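PDB 4BHU: biofilm-surface layer protein A from Bacillus subtilis, which polymerises into a stable, water-repellent layer on the surface of biofilms and is required for complex colony architecture. Local coordinates for residues L34-V39 against A106-L111. The protein carries 1 engineered substitution. Sequence-based numbering, arbitrary orientation. Where two conformers were deposited one is given.
Sequences LLSLGV and AENKSL
Leu37 and Leu111 trade both backbone hydrogen bonds as an antiparallel pair. Leu37 N reaches Leu111 O at 2.9 Å in the plane of that carbonyl, whereas Leu111 N meets Leu37 O at 3.0 Å from above its plane, a more bent bond (136° at the hydrogen). The same Leu111 oxygen also takes a CA-H contact from Ser36. Further along, past the corners the chain turns at Gly38 and at Ser110 and Leu111, Lys109 N donates a bent bond to Val39 O. Between them Ser110 turns its side chain toward residues 34-39. Its CB lies 3.4 Å from Leu37 O and close to the carbonyl carbon of Gly38, a residue with no side chain to come between them. From there OG, lodged between backbone N and carbonyl carbon (chi1 73°), passes 3.3 Å from Ser36 CB and ends on Asn108 OD1 at 2.6 Å, in the amide plane and on a lone pair. OD1 also accepts Ser110 N at 2.9 Å, closing an Asx turn; two bonds thus fix the amide's rotation and aim ND2 at Ser36 OG for a weak 3.3 Å bond. Ser36 OG is also hydrogen-bonded to Thr33 and Ser112. In this BslA domain the contact lies where strands 35-37 and 100-109 give way to 39-43 and 112-113. Asn108 and Ser110 pack on Met40, and Asn108 also on Tyr29 of strand 22-30, while Leu37 and Leu111 lean on Leu77 and Leu79 of a second subunit.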
ATOM      1  N   LEU C  34     -11.203   2.245   3.763  1.00 16.24           N
ATOM      2  CA  LEU C  34      -9.774   2.184   3.955  0.90 16.94           C
ATOM      3  C   LEU C  34      -9.361   0.774   4.357  1.00 16.38           C
ATOM      4  O   LEU C  34      -8.431   0.212   3.784  1.00 17.11           O
ATOM      5  CB  LEU C  34      -9.322   3.196   4.982  0.90 18.11           C
ATOM      6  CG  LEU C  34      -9.220   4.628   4.476  0.90 17.25           C
ATOM      7  CD1 LEU C  34      -8.762   5.518   5.608  0.90 23.26           C
ATOM      8  CD2 LEU C  34      -8.279   4.722   3.287  0.90 24.47           C
ATOM      9  N   LEU C  35     -10.079   0.207   5.320  1.00 17.72           N
ATOM     10  CA  LEU C  35      -9.832  -1.143   5.832  1.00 17.61           C
ATOM     11  C   LEU C  35     -11.114  -1.669   6.469  1.00 17.81           C
ATOM     12  O   LEU C  35     -11.702  -1.013   7.332  1.00 17.91           O
ATOM     13  CB  LEU C  35      -8.727  -1.105   6.883  1.00 18.72           C
ATOM     14  CG  LEU C  35      -8.239  -2.404   7.486  1.00 18.64           C
ATOM     15  CD1 LEU C  35      -7.709  -3.341   6.388  1.00 19.66           C
ATOM     16  CD2 LEU C  35      -7.173  -2.104   8.564  1.00 19.63           C
ATOM     17  N   SER C  36     -11.567  -2.841   6.034  1.00 13.67           N
ATOM     18  CA  SER C  36     -12.729  -3.498   6.627  1.00 16.38           C
ATOM     19  C   SER C  36     -12.476  -4.992   6.750  1.00 17.35           C
ATOM     20  O   SER C  36     -11.857  -5.613   5.889  1.00 16.65           O
ATOM     21  CB  SER C  36     -14.010  -3.285   5.805  1.00 16.95           C
ATOM     22  OG  SER C  36     -14.378  -1.929   5.727  1.00 18.65           O
ATOM     23  N   LEU C  37     -12.996  -5.562   7.814  1.00 16.81           N
ATOM     24  CA  LEU C  37     -12.879  -6.979   8.071  1.00 17.45           C
ATOM     25  C   LEU C  37     -14.146  -7.463   8.776  1.00 15.99           C
ATOM     26  O   LEU C  37     -14.459  -7.027   9.903  1.00 16.26           O
ATOM     27  CB  LEU C  37     -11.665  -7.202   8.963  1.00 17.85           C
ATOM     28  CG  LEU C  37     -11.126  -8.603   9.053  1.00 21.33           C
ATOM     29  CD1 LEU C  37      -9.641  -8.565   9.497  1.00 19.33           C
ATOM     30  CD2 LEU C  37     -11.999  -9.377  10.030  1.00 25.91           C
ATOM     31  N   GLY C  38     -14.912  -8.331   8.112  1.00 16.21           N
ATOM     32  CA  GLY C  38     -16.096  -8.888   8.725  1.00 16.01           C
ATOM     33  C   GLY C  38     -17.285  -8.958   7.780  1.00 16.76           C
ATOM     34  O   GLY C  38     -17.116  -9.081   6.580  1.00 13.22           O
ATOM     35  N   VAL C  39     -18.491  -8.808   8.338  1.00 18.79           N
ATOM     36  CA  VAL C  39     -19.720  -9.078   7.599  1.00 19.15           C
ATOM     37  C   VAL C  39     -20.093  -7.990   6.596  1.00 18.62           C
ATOM     38  O   VAL C  39     -20.118  -6.810   6.943  1.00 17.27           O
ATOM     39  CB  VAL C  39     -20.920  -9.246   8.566  1.00 19.67           C
ATOM     40  CG1 VAL C  39     -22.196  -9.413   7.775  1.00 26.36           C
ATOM     41  CG2 VAL C  39     -20.704 -10.416   9.533  1.00 21.17           C
ATOM     42  N   ALA C 106     -26.750  -3.105  -0.572  1.00 15.59           N
ATOM     43  CA  ALA C 106     -25.607  -3.797  -0.005  1.00 16.27           C
ATOM     44  C   ALA C 106     -25.054  -2.935   1.102  1.00 16.75           C
ATOM     45  O   ALA C 106     -25.006  -1.700   0.959  1.00 16.83           O
ATOM     46  CB  ALA C 106     -24.564  -4.071  -1.087  1.00 16.40           C
ATOM     47  N   GLU C 107     -24.708  -3.577   2.217  1.00 16.46           N
ATOM     48  CA  GLU C 107     -24.313  -2.889   3.427  1.00 18.77           C
ATOM     49  C   GLU C 107     -23.112  -3.513   4.104  1.00 16.24           C
ATOM     50  O   GLU C 107     -22.935  -4.720   4.114  1.00 17.22           O
ATOM     51  CB  GLU C 107     -25.446  -2.874   4.437  1.00 19.35           C
ATOM     52  CG  GLU C 107     -25.217  -1.823   5.515  1.00 31.25           C
ATOM     53  CD  GLU C 107     -26.405  -1.679   6.448  1.00 34.07           C
ATOM     54  OE1 GLU C 107     -27.425  -2.370   6.214  1.00 33.49           O
ATOM     55  OE2 GLU C 107     -26.298  -0.892   7.409  1.00 33.79           O
ATOM     56  N   ASN C 108     -22.303  -2.639   4.674  1.00 18.03           N
ATOM     57  CA  ASN C 108     -21.093  -2.994   5.388  1.00 14.39           C
ATOM     58  C   ASN C 108     -21.406  -3.068   6.873  1.00 14.98           C
ATOM     59  O   ASN C 108     -21.708  -2.069   7.514  1.00 18.28           O
ATOM     60  CB  ASN C 108     -20.033  -1.923   5.104  1.00 17.74           C
ATOM     61  CG  ASN C 108     -18.676  -2.239   5.716  1.00 16.92           C
ATOM     62  OD1 ASN C 108     -18.548  -3.106   6.578  1.00 20.38           O
ATOM     63  ND2 ASN C 108     -17.649  -1.539   5.248  1.00 19.60           N
ATOM     64  N   LYS C 109     -21.365  -4.266   7.421  1.00 14.87           N
ATOM     65  CA  LYS C 109     -21.588  -4.460   8.843  1.00 18.11           C
ATOM     66  C   LYS C 109     -20.332  -4.984   9.533  1.00 17.79           C
ATOM     67  O   LYS C 109     -20.411  -5.705  10.532  1.00 18.38           O
ATOM     68  CB  LYS C 109     -22.744  -5.430   9.029  1.00 21.60           C
ATOM     69  CG  LYS C 109     -23.992  -4.983   8.269  1.00 26.07           C
ATOM     70  CD  LYS C 109     -25.133  -5.975   8.460  1.00 32.24           C
ATOM     71  CE  LYS C 109     -25.808  -5.755   9.778  1.00 40.29           C
ATOM     72  NZ  LYS C 109     -26.704  -4.559   9.722  1.00 52.29           N
ATOM     73  N   SER C 110     -19.179  -4.607   9.004  1.00 15.55           N
ATOM     74  CA  SER C 110     -17.908  -5.186   9.475  1.00 16.47           C
ATOM     75  C   SER C 110     -17.177  -4.266  10.436  1.00 19.72           C
ATOM     76  O   SER C 110     -17.627  -3.163  10.677  1.00 16.78           O
ATOM     77  CB  SER C 110     -17.019  -5.478   8.266  1.00 17.49           C
ATOM     78  OG  SER C 110     -16.502  -4.290   7.709  1.00 19.55           O
ATOM     79  N   LEU C 111     -16.047  -4.717  10.983  1.00 18.05           N
ATOM     80  CA  LEU C 111     -15.108  -3.786  11.593  1.00 18.19           C
ATOM     81  C   LEU C 111     -14.543  -2.956  10.450  1.00 18.85           C
ATOM     82  O   LEU C 111     -14.067  -3.494   9.469  1.00 18.08           O
ATOM     83  CB  LEU C 111     -13.978  -4.513  12.327  1.00 19.14           C
ATOM     84  CG  LEU C 111     -14.348  -5.565  13.371  1.00 21.82           C
ATOM     85  CD1 LEU C 111     -13.169  -6.495  13.621  1.00 23.39           C
ATOM     86  CD2 LEU C 111     -14.821  -4.904  14.673  1.00 24.35           C
TER
HETATM   87  O   HOH W   1     -18.381  -8.400  11.264  1.00 24.58           O